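Local coordinates for YjeF-related protein (Enterococcus faecalis, PDB 2R3B) that probably catalyses the ADP-dependent dehydration of the S-form of hydrated NADH and NADPH, repairing these damaged cofactors as a ribokinase-like homotetramer, at residues Ser70-Thr75 / Phe244-Lys249; Asp113-Gly118 / Lys140-Ile145. All coordinates share one frame; numbering follows the deposited sequence.

Interaction 1. Residues Ser70-Thr75 / Phe244-Lys249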
loop_
_atom_site.group_PDB
_atom_site.type_symbol
_atom_site.label_atom_id
_atom_site.label_comp_id
_atom_site.label_asym_id
_atom_site.label_seq_id
_atom_site.Cartn_x
_atom_site.Cartn_y
_atom_site.Cartn_z
ATOM N N SER B 70 -1.532 -8.192 -16.833
ATOM C CA SER B 70 -1.391 -8.909 -18.097
ATOM C C SER B 70 -2.347 -8.367 -19.182
ATOM O O SER B 70 -2.164 -8.659 -20.373
ATOM C CB SER B 70 -1.660 -10.403 -17.910
ATOM O OG SER B 70 -3.047 -10.625 -17.850
ATOM N N GLY B 71 -3.333 -7.590 -18.772
ATOM C CA GLY B 71 -4.284 -6.999 -19.699
ATOM C C GLY B 71 -5.700 -7.543 -19.693
ATOM O O GLY B 71 -6.502 -7.150 -20.535
ATOM N N ALA B 72 -6.044 -8.447 -18.787
ATOM C CA ALA B 72 -7.424 -8.904 -18.701
ATOM C C ALA B 72 -8.390 -7.740 -18.613
ATOM O O ALA B 72 -8.159 -6.741 -17.892
ATOM C CB ALA B 72 -7.618 -9.909 -17.471
ATOM N N GLY B 73 -9.500 -7.857 -19.341
ATOM C CA GLY B 73 -10.446 -6.742 -19.435
ATOM C C GLY B 73 -11.108 -6.451 -18.109
ATOM O O GLY B 73 -11.179 -5.301 -17.665
ATOM N N LEU B 74 -11.591 -7.529 -17.475
ATOM C CA LEU B 74 -12.289 -7.442 -16.203
ATOM C C LEU B 74 -11.886 -8.608 -15.335
ATOM O O LEU B 74 -11.805 -9.719 -15.833
ATOM C CB LEU B 74 -13.797 -7.466 -16.420
ATOM C CG LEU B 74 -14.432 -6.171 -16.943
ATOM C CD1 LEU B 74 -15.920 -6.414 -17.177
ATOM C CD2 LEU B 74 -14.227 -4.980 -15.984
ATOM N N THR B 75 -11.600 -8.352 -14.063
ATOM C CA THR B 75 -11.122 -9.399 -13.156
ATOM C C THR B 75 -12.003 -9.381 -11.913
ATOM O O THR B 75 -12.151 -8.336 -11.268
ATOM C CB THR B 75 -9.625 -9.206 -12.755
ATOM O OG1 THR B 75 -8.799 -9.310 -13.928
ATOM C CG2 THR B 75 -9.135 -10.259 -11.752
ATOM N N PHE B 244 -3.798 -14.111 -20.239
ATOM C CA PHE B 244 -3.507 -14.402 -21.624
ATOM C C PHE B 244 -4.676 -15.089 -22.315
ATOM O O PHE B 244 -5.066 -14.691 -23.415
ATOM C CB PHE B 244 -2.227 -15.225 -21.769
ATOM C CG PHE B 244 -0.996 -14.388 -21.949
ATOM C CD1 PHE B 244 -0.751 -13.313 -21.088
ATOM C CD2 PHE B 244 -0.063 -14.686 -22.923
ATOM C CE1 PHE B 244 0.387 -12.511 -21.253
ATOM C CE2 PHE B 244 1.090 -13.887 -23.084
ATOM C CZ PHE B 244 1.318 -12.814 -22.245
ATOM N N LEU B 245 -5.239 -16.107 -21.674
ATOM C CA LEU B 245 -6.378 -16.846 -22.258
ATOM C C LEU B 245 -7.612 -15.939 -22.409
ATOM O O LEU B 245 -8.475 -16.169 -23.251
ATOM C CB LEU B 245 -6.703 -18.084 -21.443
ATOM C CG LEU B 245 -5.680 -19.212 -21.589
ATOM C CD1 LEU B 245 -5.948 -20.295 -20.559
ATOM C CD2 LEU B 245 -5.697 -19.793 -23.019
ATOM N N ALA B 246 -7.681 -14.893 -21.594
ATOM C CA ALA B 246 -8.774 -13.934 -21.645
ATOM C C ALA B 246 -8.740 -13.072 -22.901
ATOM O O ALA B 246 -9.794 -12.690 -23.395
ATOM C CB ALA B 246 -8.777 -13.044 -20.405
ATOM N N GLN B 247 -7.537 -12.838 -23.435
ATOM C CA GLN B 247 -7.306 -11.829 -24.459
ATOM C C GLN B 247 -6.914 -12.374 -25.823
ATOM O O GLN B 247 -7.162 -11.718 -26.831
ATOM C CB GLN B 247 -6.099 -10.991 -24.056
ATOM C CG GLN B 247 -6.259 -10.130 -22.939
ATOM C CD GLN B 247 -4.936 -9.508 -22.646
ATOM O OE1 GLN B 247 -4.541 -8.555 -23.319
ATOM N NE2 GLN B 247 -4.235 -10.042 -21.647
ATOM N N PHE B 248 -6.230 -13.516 -25.852
ATOM C CA PHE B 248 -5.524 -13.944 -27.058
ATOM C C PHE B 248 -6.187 -15.173 -27.659
ATOM O O PHE B 248 -7.212 -15.630 -27.166
ATOM C CB PHE B 248 -4.046 -14.152 -26.727
ATOM C CG PHE B 248 -3.346 -12.908 -26.245
ATOM C CD1 PHE B 248 -3.434 -11.732 -26.957
ATOM C CD2 PHE B 248 -2.578 -12.923 -25.066
ATOM C CE1 PHE B 248 -2.804 -10.589 -26.522
ATOM C CE2 PHE B 248 -1.944 -11.776 -24.613
ATOM C CZ PHE B 248 -2.037 -10.626 -25.315
ATOM N N LYS B 249 -5.628 -15.703 -28.734
ATOM C CA LYS B 249 -6.278 -16.780 -29.453
ATOM C C LYS B 249 -6.416 -18.012 -28.578
ATOM O O LYS B 249 -5.560 -18.304 -27.752
ATOM C CB LYS B 249 -5.513 -17.115 -30.742
ATOM C CG LYS B 249 -5.595 -15.955 -31.744
ATOM C CD LYS B 249 -5.191 -16.334 -33.197
#
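Ser70-Thr75 and Phe244-Lys249 meet where helix 57-70 turns into strand 74-78 beside the last turn of helix 233-247, two parts of the ribokinase-like fold. The nearest CA pair is Ala72 and Ala246, 6.0 Å apart. Gly71 ends its helix with a Schellman motif, at a positive phi of 109° that suits glycine.

Gln247 carries the polar part of the contact. Its chain, extended beyond CG, lies alongside Gly71, with Gln247 CD 3.5 Å from Gly71 O, and brings the amide to the helix end. Gln247 NE2 donates to Ser70 O at 2.8 Å, approaching from above the carbonyl plane; it also reaches Gly243 O, while OE1 accepts from Arg35. Both ends of the amide are therefore held, which should fix its flip. Ser70 OG turns instead to Cys67 O within its own helix.

The apolar part is small. Ser70 CB comes up to the edge of the Phe244 ring, 4.4 Å from CD1, and Phe248 CE2 stands over one face of that ring. Val47 of the central sheet touches both alanines, whose methyls meet with Ala72 CB 4.4 Å from Ala246 CB.

Interaction 2. Residues Asp113-Gly118 / Lys140-Ile145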
loop_
_atom_site.group_PDB
_atom_site.type_symbol
_atom_site.label_atom_id
_atom_site.label_comp_id
_atom_site.label_asym_id
_atom_site.label_seq_id
_atom_site.Cartn_x
_atom_site.Cartn_y
_atom_site.Cartn_z
ATOM N N ASP B 113 -15.175 -15.703 -18.946
ATOM C CA ASP B 113 -14.536 -16.327 -20.097
ATOM C C ASP B 113 -13.450 -17.314 -19.662
ATOM O O ASP B 113 -13.209 -18.290 -20.341
ATOM C CB ASP B 113 -13.937 -15.239 -21.005
ATOM C CG ASP B 113 -14.982 -14.339 -21.575
ATOM O OD1 ASP B 113 -15.887 -14.872 -22.245
ATOM O OD2 ASP B 113 -14.954 -13.105 -21.377
ATOM N N VAL B 114 -12.797 -17.022 -18.542
ATOM C CA VAL B 114 -11.662 -17.786 -17.969
ATOM C C VAL B 114 -11.870 -17.858 -16.471
ATOM O O VAL B 114 -12.186 -16.849 -15.831
ATOM C CB VAL B 114 -10.304 -17.071 -18.265
ATOM C CG1 VAL B 114 -9.098 -17.927 -17.749
ATOM C CG2 VAL B 114 -10.192 -16.765 -19.778
ATOM N N ILE B 115 -11.727 -19.062 -15.929
ATOM C CA ILE B 115 -11.768 -19.329 -14.511
ATOM C C ILE B 115 -10.429 -19.926 -14.089
ATOM O O ILE B 115 -10.003 -20.938 -14.649
ATOM C CB ILE B 115 -12.849 -20.386 -14.201
ATOM C CG1 ILE B 115 -14.226 -19.915 -14.713
ATOM C CG2 ILE B 115 -12.851 -20.769 -12.709
ATOM C CD1 ILE B 115 -15.189 -21.078 -14.828
ATOM N N LEU B 116 -9.802 -19.325 -13.075
ATOM C CA LEU B 116 -8.647 -19.885 -12.400
ATOM C C LEU B 116 -9.088 -20.265 -11.005
ATOM O O LEU B 116 -9.648 -19.427 -10.254
ATOM C CB LEU B 116 -7.509 -18.858 -12.313
ATOM C CG LEU B 116 -6.362 -19.191 -11.358
ATOM C CD1 LEU B 116 -5.603 -20.459 -11.843
ATOM C CD2 LEU B 116 -5.397 -18.026 -11.182
ATOM N N ILE B 117 -8.871 -21.526 -10.655
ATOM C CA ILE B 117 -9.143 -21.993 -9.311
ATOM C C ILE B 117 -7.911 -22.657 -8.697
ATOM O O ILE B 117 -7.260 -23.517 -9.322
ATOM C CB ILE B 117 -10.384 -22.930 -9.257
ATOM C CG1 ILE B 117 -10.734 -23.270 -7.781
ATOM C CG2 ILE B 117 -10.173 -24.172 -10.156
ATOM C CD1 ILE B 117 -12.177 -23.771 -7.591
ATOM N N GLY B 118 -7.551 -22.209 -7.494
ATOM C CA GLY B 118 -6.552 -22.926 -6.710
ATOM C C GLY B 118 -5.509 -22.181 -5.901
ATOM O O GLY B 118 -5.083 -22.710 -4.866
ATOM N N LYS B 140 -18.712 -25.308 -21.692
ATOM C CA LYS B 140 -17.780 -25.835 -22.667
ATOM C C LYS B 140 -16.835 -24.768 -23.185
ATOM O O LYS B 140 -15.656 -25.038 -23.389
ATOM C CB LYS B 140 -18.540 -26.459 -23.836
ATOM C CG LYS B 140 -17.664 -27.272 -24.760
ATOM C CD LYS B 140 -18.507 -27.923 -25.856
ATOM C CE LYS B 140 -17.635 -28.518 -26.962
ATOM N NZ LYS B 140 -16.842 -29.705 -26.485
ATOM N N GLN B 141 -17.347 -23.570 -23.407
ATOM C CA GLN B 141 -16.541 -22.510 -24.001
ATOM C C GLN B 141 -15.573 -21.788 -23.043
ATOM O O GLN B 141 -14.769 -20.963 -23.476
ATOM C CB GLN B 141 -17.416 -21.474 -24.684
ATOM C CG GLN B 141 -18.098 -20.445 -23.769
ATOM C CD GLN B 141 -19.223 -21.004 -22.948
ATOM O OE1 GLN B 141 -19.681 -22.129 -23.179
ATOM N NE2 GLN B 141 -19.684 -20.220 -21.964
ATOM N N GLN B 142 -15.685 -22.067 -21.758
ATOM C CA GLN B 142 -14.872 -21.398 -20.751
ATOM C C GLN B 142 -13.542 -22.130 -20.547
ATOM O O GLN B 142 -13.500 -23.343 -20.386
ATOM C CB GLN B 142 -15.601 -21.396 -19.407
ATOM C CG GLN B 142 -16.840 -20.559 -19.347
ATOM C CD GLN B 142 -17.508 -20.672 -18.015
ATOM O OE1 GLN B 142 -17.701 -21.790 -17.491
ATOM N NE2 GLN B 142 -17.897 -19.516 -17.446
ATOM N N TRP B 143 -12.450 -21.375 -20.478
ATOM C CA TRP B 143 -11.185 -21.926 -20.029
ATOM C C TRP B 143 -11.243 -22.105 -18.522
ATOM O O TRP B 143 -11.722 -21.227 -17.809
ATOM C CB TRP B 143 -10.048 -20.978 -20.390
ATOM C CG TRP B 143 -9.753 -20.902 -21.851
ATOM C CD1 TRP B 143 -10.138 -19.943 -22.716
ATOM C CD2 TRP B 143 -8.966 -21.823 -22.588
ATOM N NE1 TRP B 143 -9.658 -20.218 -23.963
ATOM C CE2 TRP B 143 -8.910 -21.357 -23.905
ATOM C CE3 TRP B 143 -8.260 -22.975 -22.244
ATOM C CZ2 TRP B 143 -8.200 -22.015 -24.894
ATOM C CZ3 TRP B 143 -7.555 -23.634 -23.232
ATOM C CH2 TRP B 143 -7.529 -23.154 -24.530
ATOM N N LEU B 144 -10.732 -23.228 -18.033
ATOM C CA LEU B 144 -10.703 -23.528 -16.618
ATOM C C LEU B 144 -9.282 -23.949 -16.263
ATOM O O LEU B 144 -8.830 -25.009 -16.714
ATOM C CB LEU B 144 -11.682 -24.659 -16.281
ATOM C CG LEU B 144 -11.668 -25.219 -14.859
ATOM C CD1 LEU B 144 -11.891 -24.103 -13.828
ATOM C CD2 LEU B 144 -12.714 -26.318 -14.657
ATOM N N ILE B 145 -8.594 -23.151 -15.446
ATOM C CA ILE B 145 -7.222 -23.444 -15.014
ATOM C C ILE B 145 -7.289 -23.958 -13.587
ATOM O O ILE B 145 -7.845 -23.300 -12.712
ATOM C CB ILE B 145 -6.341 -22.206 -15.076
ATOM C CG1 ILE B 145 -6.429 -21.562 -16.462
ATOM C CG2 ILE B 145 -4.883 -22.564 -14.656
ATOM C CD1 ILE B 145 -6.072 -20.075 -16.431
HETATM O O HOH W 1 -13.515 -18.490 -23.081
#
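Asp113-Gly118 and Lys140-Ile145 pair as neighbouring parallel strands, the two strands of a beta-alpha-beta unit whose crossover is helix 125-137. The axes of the short strands approach to 4.7 Å and are inclined by 13°.

Four backbone hydrogen bonds form the parallel ladder. Trp143 N donates to Asp113 O at 3.2 Å, the longest of the set; Ile115 then uses both its N and its O, toward Trp143 O and Ile145 N, and Ile117 N closes the row on Ile145 O. The Ile145 N to Ile115 O bond is the shortest at 2.7 Å and nearly straight, 172° at the hydrogen. CA-H...O contacts to the same four carbonyls fill in between.

Water enters at the start of the ladder, where one molecule donates to both Asp113 O and Gln141 O and bridges the strand approaches.

Apolar contacts occupy both faces. On one, Leu116 CD1 lies 3.6 Å from Ile145 CG2, and Val114 CG1 touches both Ile145 CD1 and Trp143 CB; helix 233-247 covers Leu116, Ile145 and Trp143. On the other, with chi1 at 173°, Leu144 swings CG away from its own amide nitrogen, and CD1 reaches Ile115 CG2 at 3.6 Å, under helix 125-137. Ile115 CD1 rests against the amide of Gln142, nearest OE1, which accepts from Gln139 N while NE2 donates to Val109 O and Ala112 O.

The four bonds satisfy the ladder atoms; Val114 and Leu116 turn their backbone bonds to strand 46-50 on the far side. The result is hydrocarbon on both faces of a hydrogen-bonded parallel pair, with the bridging water at the Asp113 end.

Interactions 1 and 2 have centres 12 Å apart and reach the same mixed sheet, in which strand 46-50 lies between strands 74-78 and 114-117. Along the chain, both segments of interaction 2 fall between those of interaction 1: a local beta-alpha-beta pairing enclosed by a contact between segments whose nearest ends are 169 positions apart. Helix 233-247 joins the two. Its final turn belongs to interaction 1, yet Leu245 packs on Trp143 and Ile145, and Val114 CG2 lies 3.6 Å from Ala246 N. Earlier on this helix, Asp235, a predicted substrate-binding residue, comes within about 7 Å of the Leu116 side chain, so the helix extends from the probable active site to interaction 1.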